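Side-chain contacts in beta-Ala-His dipeptidase (PDB 3DLJ), which hydrolyses Xaa-His dipeptides, carnosine and anserine above all, with the help of two zinc ions per subunit: residues Pro271-Glu276 and Glu365-Arg370; Ser352-Pro357 and Gly426-Ile431. All blocks are in the same frame, centred on the assembly; numbering follows the deposited sequence.

Contact 1: residues Pro271-Glu276 and Glu365-Arg370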
ATOM      1  N   PRO A 271      19.126 -19.168   8.405  1.00 31.06           N
ATOM      2  CA  PRO A 271      20.277 -19.420   7.506  1.00 31.56           C
ATOM      3  C   PRO A 271      19.934 -19.365   6.004  1.00 32.66           C
ATOM      4  O   PRO A 271      18.867 -19.847   5.584  1.00 33.57           O
ATOM      5  CB  PRO A 271      20.769 -20.816   7.918  1.00 31.49           C
ATOM      6  CG  PRO A 271      20.224 -21.010   9.353  1.00 31.24           C
ATOM      7  CD  PRO A 271      18.885 -20.298   9.333  1.00 30.59           C
ATOM      8  N   GLY A 272      20.834 -18.758   5.222  1.00 32.17           N
ATOM      9  CA  GLY A 272      20.650 -18.571   3.791  1.00 31.46           C
ATOM     10  C   GLY A 272      20.041 -17.240   3.364  1.00 31.48           C
ATOM     11  O   GLY A 272      20.179 -16.840   2.230  1.00 30.61           O
ATOM     12  N   ILE A 273      19.371 -16.540   4.269  1.00 32.16           N
ATOM     13  CA  ILE A 273      18.619 -15.323   3.899  1.00 32.48           C
ATOM     14  C   ILE A 273      19.417 -14.197   3.200  1.00 32.16           C
ATOM     15  O   ILE A 273      18.851 -13.445   2.407  1.00 32.43           O
ATOM     16  CB  ILE A 273      17.764 -14.785   5.100  1.00 32.91           C
ATOM     17  CG1 ILE A 273      16.447 -15.565   5.189  1.00 33.11           C
ATOM     18  CG2 ILE A 273      17.359 -13.320   4.890  1.00 34.43           C
ATOM     19  CD1 ILE A 273      15.356 -15.059   4.240  1.00 29.07           C
ATOM     20  N   TYR A 274      20.720 -14.096   3.457  1.00 32.02           N
ATOM     21  CA  TYR A 274      21.528 -13.014   2.865  1.00 31.57           C
ATOM     22  C   TYR A 274      22.339 -13.453   1.652  1.00 31.13           C
ATOM     23  O   TYR A 274      22.963 -12.645   0.990  1.00 30.72           O
ATOM     24  CB  TYR A 274      22.434 -12.356   3.920  1.00 32.13           C
ATOM     25  CG  TYR A 274      21.649 -11.632   4.980  1.00 30.57           C
ATOM     26  CD1 TYR A 274      21.402 -12.230   6.206  1.00 28.97           C
ATOM     27  CD2 TYR A 274      21.124 -10.365   4.739  1.00 31.15           C
ATOM     28  CE1 TYR A 274      20.642 -11.585   7.188  1.00 29.78           C
ATOM     29  CE2 TYR A 274      20.371  -9.698   5.716  1.00 31.69           C
ATOM     30  CZ  TYR A 274      20.143 -10.322   6.946  1.00 30.59           C
ATOM     31  OH  TYR A 274      19.388  -9.696   7.916  1.00 30.93           O
ATOM     32  N   ASP A 275      22.295 -14.743   1.363  1.00 31.57           N
ATOM     33  CA  ASP A 275      23.061 -15.329   0.283  1.00 32.64           C
ATOM     34  C   ASP A 275      22.970 -14.572  -1.034  1.00 32.24           C
ATOM     35  O   ASP A 275      23.996 -14.333  -1.680  1.00 32.15           O
ATOM     36  CB  ASP A 275      22.642 -16.777   0.069  1.00 33.04           C
ATOM     37  CG  ASP A 275      23.110 -17.685   1.179  1.00 35.93           C
ATOM     38  OD1 ASP A 275      23.865 -17.246   2.092  1.00 35.82           O
ATOM     39  OD2 ASP A 275      22.714 -18.862   1.110  1.00 40.48           O
ATOM     40  N   GLU A 276      21.752 -14.197  -1.409  1.00 32.29           N
ATOM     41  CA  GLU A 276      21.478 -13.645  -2.724  1.00 33.61           C
ATOM     42  C   GLU A 276      21.173 -12.143  -2.773  1.00 32.40           C
ATOM     43  O   GLU A 276      20.828 -11.626  -3.844  1.00 32.14           O
ATOM     44  CB  GLU A 276      20.377 -14.462  -3.430  1.00 33.33           C
ATOM     45  CG  GLU A 276      20.746 -15.942  -3.659  1.00 36.63           C
ATOM     46  CD  GLU A 276      19.831 -16.624  -4.671  1.00 38.36           C
ATOM     47  OE1 GLU A 276      20.098 -16.495  -5.903  1.00 43.97           O
ATOM     48  OE2 GLU A 276      18.846 -17.284  -4.237  1.00 43.57           O
ATOM     49  N   GLU A 365      11.099 -19.285   1.099  1.00 33.76           N
ATOM     50  CA  GLU A 365      10.107 -20.211   1.648  1.00 34.32           C
ATOM     51  C   GLU A 365      10.781 -21.485   2.196  1.00 34.04           C
ATOM     52  O   GLU A 365      10.522 -21.889   3.349  1.00 34.22           O
ATOM     53  CB  GLU A 365       9.032 -20.532   0.609  1.00 33.74           C
ATOM     54  CG  GLU A 365       8.113 -21.692   0.957  1.00 35.24           C
ATOM     55  CD  GLU A 365       7.020 -21.926  -0.092  1.00 36.76           C
ATOM     56  OE1 GLU A 365       7.336 -22.013  -1.312  1.00 40.35           O
ATOM     57  OE2 GLU A 365       5.838 -22.044   0.310  1.00 40.82           O
ATOM     58  N   LYS A 366      11.660 -22.098   1.399  1.00 34.01           N
ATOM     59  CA  LYS A 366      12.394 -23.297   1.845  1.00 33.97           C
ATOM     60  C   LYS A 366      13.245 -23.025   3.080  1.00 33.31           C
ATOM     61  O   LYS A 366      13.214 -23.792   4.033  1.00 33.36           O
ATOM     62  CB  LYS A 366      13.289 -23.865   0.743  1.00 33.96           C
ATOM     63  CG  LYS A 366      12.723 -25.059   0.024  1.00 37.44           C
ATOM     64  N   GLN A 367      14.035 -21.956   3.042  1.00 33.10           N
ATOM     65  CA  GLN A 367      14.921 -21.611   4.164  1.00 33.19           C
ATOM     66  C   GLN A 367      14.188 -21.367   5.474  1.00 32.69           C
ATOM     67  O   GLN A 367      14.594 -21.881   6.505  1.00 33.32           O
ATOM     68  CB  GLN A 367      15.800 -20.412   3.817  1.00 33.20           C
ATOM     69  CG  GLN A 367      16.800 -20.756   2.724  1.00 33.10           C
ATOM     70  CD  GLN A 367      17.402 -19.535   2.038  1.00 33.47           C
ATOM     71  OE1 GLN A 367      16.815 -18.446   1.995  1.00 35.43           O
ATOM     72  NE2 GLN A 367      18.575 -19.724   1.487  1.00 33.56           N
ATOM     73  N   VAL A 368      13.116 -20.584   5.434  1.00 32.79           N
ATOM     74  CA  VAL A 368      12.337 -20.276   6.655  1.00 31.81           C
ATOM     75  C   VAL A 368      11.704 -21.533   7.230  1.00 32.09           C
ATOM     76  O   VAL A 368      11.712 -21.747   8.447  1.00 32.74           O
ATOM     77  CB  VAL A 368      11.264 -19.184   6.398  1.00 31.65           C
ATOM     78  CG1 VAL A 368      10.423 -18.953   7.631  1.00 29.92           C
ATOM     79  CG2 VAL A 368      11.937 -17.883   5.955  1.00 28.65           C
ATOM     80  N   THR A 369      11.195 -22.384   6.347  1.00 32.44           N
ATOM     81  CA  THR A 369      10.544 -23.612   6.761  1.00 32.49           C
ATOM     82  C   THR A 369      11.536 -24.510   7.455  1.00 32.16           C
ATOM     83  O   THR A 369      11.285 -24.896   8.594  1.00 32.45           O
ATOM     84  CB  THR A 369       9.838 -24.301   5.588  1.00 32.87           C
ATOM     85  OG1 THR A 369       8.944 -23.347   5.016  1.00 33.54           O
ATOM     86  CG2 THR A 369       9.032 -25.505   6.066  1.00 31.80           C
ATOM     87  N   ARG A 370      12.675 -24.779   6.805  1.00 31.98           N
ATOM     88  CA  ARG A 370      13.745 -25.618   7.356  1.00 32.18           C
ATOM     89  C   ARG A 370      14.238 -25.101   8.684  1.00 32.89           C
ATOM     90  O   ARG A 370      14.441 -25.881   9.625  1.00 33.64           O
ATOM     91  CB  ARG A 370      14.938 -25.716   6.397  1.00 32.44           C
ATOM     92  CG  ARG A 370      14.820 -26.821   5.349  1.00 33.01           C
TER
HETATM   93  O   HOH W   1      17.309 -22.244   6.916  1.00 36.12           O
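Gln-367 reaches from helix 361-377 to the turn at Gly-272 and lays a face of its terminal amide over CA and C of that residue, NE2 lying 3.3 Å from the CA of Gly-272. With CG anti to the carbonyl carbon (chi1 -67°) and the chain extended beyond it, the side chain runs away from its helix, its CB and CG both passing beside the carbonyl oxygen of Pro-271, CB at 3.6 Å from Pro-271 O. OE1 of Gln-367 lies over the peptide link from Gly-272 to Ile-273, 3.7 Å from Gly-272 C. The glycine begins a type I beta turn closed by Asp-275 N and Gly-272 O at 3.1 Å. Having no CB, Gly-272 lets the amide come this near; its phi of 94° would in any case press a CB on the preceding carbonyl oxygen. Beside this packing a water donates to both Pro-271 O and Gln-367 O, the latter at 2.8 Å, and so ties the loop to the helix backbone. An alanine in place of Gln-367 would probably open a gap over Gly-272, where the amide now packs. The contact thus rests on the close fit of an amide against a glycine turn and on a water shared by two carbonyl oxygens, at the surface and away from the zinc site.

Contact 2: residues Ser352-Pro357 and Gly426-Ile431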
ATOM      1  N   SER A 352       6.598 -11.624   8.493  1.00 29.95           N
ATOM      2  CA  SER A 352       6.922 -11.524   7.083  1.00 30.54           C
ATOM      3  C   SER A 352       8.337 -11.014   6.901  1.00 30.14           C
ATOM      4  O   SER A 352       8.898 -10.369   7.774  1.00 30.22           O
ATOM      5  CB  SER A 352       5.904 -10.632   6.330  1.00 30.55           C
ATOM      6  OG  SER A 352       5.825  -9.331   6.891  1.00 30.97           O
ATOM      7  N   ILE A 353       8.894 -11.325   5.747  1.00 30.27           N
ATOM      8  CA  ILE A 353      10.203 -10.874   5.355  1.00 30.46           C
ATOM      9  C   ILE A 353      10.056 -10.083   4.053  1.00 30.88           C
ATOM     10  O   ILE A 353       9.595 -10.608   3.027  1.00 31.96           O
ATOM     11  CB  ILE A 353      11.180 -12.081   5.172  1.00 30.35           C
ATOM     12  CG1 ILE A 353      11.255 -12.917   6.465  1.00 30.24           C
ATOM     13  CG2 ILE A 353      12.558 -11.604   4.758  1.00 27.83           C
ATOM     14  CD1 ILE A 353      12.028 -14.233   6.339  1.00 31.17           C
ATOM     15  N   ARG A 354      10.465  -8.827   4.099  1.00 30.75           N
ATOM     16  CA  ARG A 354      10.531  -7.997   2.922  1.00 29.92           C
ATOM     17  C   ARG A 354      11.706  -8.412   2.079  1.00 29.91           C
ATOM     18  O   ARG A 354      12.806  -8.649   2.587  1.00 30.64           O
ATOM     19  CB  ARG A 354      10.605  -6.532   3.331  1.00 30.09           C
ATOM     20  CG  ARG A 354       9.398  -6.090   4.149  1.00 30.07           C
ATOM     21  CD  ARG A 354       8.160  -5.816   3.275  1.00 32.56           C
ATOM     22  NE  ARG A 354       6.976  -5.470   4.079  1.00 34.69           N
ATOM     23  CZ  ARG A 354       5.753  -5.240   3.587  1.00 35.86           C
ATOM     24  NH1 ARG A 354       4.756  -4.934   4.412  1.00 34.65           N
ATOM     25  NH2 ARG A 354       5.524  -5.311   2.275  1.00 34.86           N
ATOM     26  N   LEU A 355      11.471  -8.546   0.779  1.00 29.59           N
ATOM     27  CA  LEU A 355      12.479  -9.102  -0.096  1.00 29.11           C
ATOM     28  C   LEU A 355      13.080  -8.035  -0.991  1.00 29.05           C
ATOM     29  O   LEU A 355      12.408  -7.085  -1.369  1.00 28.84           O
ATOM     30  CB  LEU A 355      11.909 -10.247  -0.916  1.00 29.31           C
ATOM     31  CG  LEU A 355      11.081 -11.306  -0.178  1.00 29.66           C
ATOM     32  CD1 LEU A 355      10.618 -12.380  -1.178  1.00 30.40           C
ATOM     33  CD2 LEU A 355      11.884 -11.954   0.907  1.00 30.42           C
ATOM     34  N   VAL A 356      14.363  -8.204  -1.304  1.00 28.73           N
ATOM     35  CA  VAL A 356      15.106  -7.270  -2.131  1.00 28.77           C
ATOM     36  C   VAL A 356      15.895  -8.069  -3.195  1.00 29.05           C
ATOM     37  O   VAL A 356      16.085  -9.276  -3.052  1.00 29.16           O
ATOM     38  CB  VAL A 356      16.076  -6.391  -1.272  1.00 28.65           C
ATOM     39  CG1 VAL A 356      15.302  -5.607  -0.226  1.00 27.59           C
ATOM     40  CG2 VAL A 356      17.170  -7.250  -0.614  1.00 26.44           C
ATOM     41  N   PRO A 357      16.313  -7.408  -4.284  1.00 29.38           N
ATOM     42  CA  PRO A 357      17.233  -8.040  -5.231  1.00 29.53           C
ATOM     43  C   PRO A 357      18.493  -8.585  -4.540  1.00 30.21           C
ATOM     44  O   PRO A 357      19.061  -7.889  -3.698  1.00 30.25           O
ATOM     45  CB  PRO A 357      17.601  -6.896  -6.181  1.00 28.80           C
ATOM     46  CG  PRO A 357      16.497  -5.918  -6.074  1.00 28.97           C
ATOM     47  CD  PRO A 357      15.888  -6.059  -4.720  1.00 29.55           C
ATOM     48  N   GLY A 426       9.995   0.800   1.021  1.00 32.95           N
ATOM     49  CA  GLY A 426      10.114  -0.432   1.783  1.00 33.07           C
ATOM     50  C   GLY A 426       8.913  -1.340   1.651  1.00 33.57           C
ATOM     51  O   GLY A 426       8.999  -2.539   1.879  1.00 33.08           O
ATOM     52  N   SER A 427       7.780  -0.762   1.267  1.00 34.66           N
ATOM     53  CA  SER A 427       6.557  -1.507   1.131  1.00 35.38           C
ATOM     54  C   SER A 427       6.514  -2.155  -0.234  1.00 36.49           C
ATOM     55  O   SER A 427       7.438  -2.008  -1.032  1.00 36.94           O
ATOM     56  CB  SER A 427       5.346  -0.598   1.372  1.00 35.73           C
ATOM     57  OG  SER A 427       5.230   0.397   0.367  1.00 37.58           O
ATOM     58  N   THR A 428       5.425  -2.867  -0.495  1.00 38.09           N
ATOM     59  CA  THR A 428       5.266  -3.691  -1.682  1.00 39.44           C
ATOM     60  C   THR A 428       4.040  -3.145  -2.392  1.00 41.05           C
ATOM     61  O   THR A 428       2.996  -2.849  -1.758  1.00 42.12           O
ATOM     62  CB  THR A 428       5.030  -5.159  -1.271  1.00 39.22           C
ATOM     63  OG1 THR A 428       6.086  -5.568  -0.403  1.00 39.85           O
ATOM     64  CG2 THR A 428       4.989  -6.106  -2.459  1.00 38.26           C
ATOM     65  N   ILE A 429       4.157  -2.959  -3.693  1.00 41.55           N
ATOM     66  CA  ILE A 429       2.999  -2.526  -4.464  1.00 41.73           C
ATOM     67  C   ILE A 429       2.738  -3.584  -5.524  1.00 41.87           C
ATOM     68  O   ILE A 429       3.209  -3.476  -6.656  1.00 42.54           O
ATOM     69  CB  ILE A 429       3.177  -1.101  -4.979  1.00 41.85           C
ATOM     70  CG1 ILE A 429       3.248  -0.175  -3.764  1.00 41.89           C
ATOM     71  CG2 ILE A 429       1.992  -0.688  -5.875  1.00 42.34           C
ATOM     72  CD1 ILE A 429       4.109   1.050  -3.923  1.00 43.15           C
ATOM     73  N   PRO A 430       2.028  -4.660  -5.124  1.00 41.82           N
ATOM     74  CA  PRO A 430       1.866  -5.853  -5.930  1.00 41.41           C
ATOM     75  C   PRO A 430       1.314  -5.499  -7.286  1.00 41.50           C
ATOM     76  O   PRO A 430       1.661  -6.140  -8.277  1.00 41.34           O
ATOM     77  CB  PRO A 430       0.807  -6.650  -5.164  1.00 42.08           C
ATOM     78  CG  PRO A 430       0.887  -6.181  -3.783  1.00 41.61           C
ATOM     79  CD  PRO A 430       1.319  -4.763  -3.832  1.00 42.06           C
ATOM     80  N   ILE A 431       0.442  -4.483  -7.312  1.00 41.20           N
ATOM     81  CA  ILE A 431      -0.225  -4.027  -8.537  1.00 40.66           C
ATOM     82  C   ILE A 431       0.778  -3.521  -9.563  1.00 39.82           C
ATOM     83  O   ILE A 431       0.600  -3.726 -10.758  1.00 39.04           O
ATOM     84  CB  ILE A 431      -1.318  -2.968  -8.206  1.00 41.23           C
ATOM     85  CG1 ILE A 431      -2.547  -3.649  -7.566  1.00 42.22           C
ATOM     86  CG2 ILE A 431      -1.688  -2.133  -9.420  1.00 39.58           C
ATOM     87  CD1 ILE A 431      -3.367  -4.515  -8.513  1.00 43.27           C
TER
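The hydroxyl of Thr-428 has several partners: OG1 is hydrogen-bonded to the backbone oxygen of Arg-222, with that of Gly-223 a weak alternative, while NH2 of Arg-354 approaches it to 2.7 Å. This last bond is itself weak, the N-H bending to 124° at the hydrogen although the hydroxyl sits at the guanidinium edge, near its plane. The CB of Thr-428 also lies at that edge, 3.6 Å from Arg-354 NH2. Ser-427 comes over one face of the guanidinium with its CA, 4.1 Å from Arg-354 NH2. A bend at chi2 (-79°) turns the arginine chain and lets CD pass 3.7 Å from Gly-426 O, a carbonyl oxygen that accepts a hydrogen bond from NE of Arg-222. Arg-354 stands near the end of strand 346-355, which pairs antiparallel with strand 216-232 in the mixed sheet of this M20-family metallopeptidase; residues 426-429 lead from strand 421-425 of that sheet into helix 430-438, with Ile-429 at its N-cap. The zinc centre is close: the arginine side chain is about 7 Å from that of zinc ligand His-456, and Ser-427, hydrogen-bonded through OG to Asp-425, has its side chain about 9 Å from a zinc ion.

How the contacts relate
Neither contact is a buried core, yet their settings differ: the centre of contact 1 lies about 26 Å from the centre of the chain, that of contact 2 about 10 Å from it and near the zinc site. Contact 1 joins a loop to helix 361-377, and contact 2 joins strand 346-355, the strand before that helix in the chain, to the segment entering helix 430-438. Their chemistry differs accordingly, an uncharged amide and a water in contact 1, a guanidinium and a shared hydroxyl in contact 2. They meet through a hydrophobic patch, where CD1 of Ile-353 packs 3.7 Å from CG2 of Val-368 and 4.0 Å from CD1 of Ile-273.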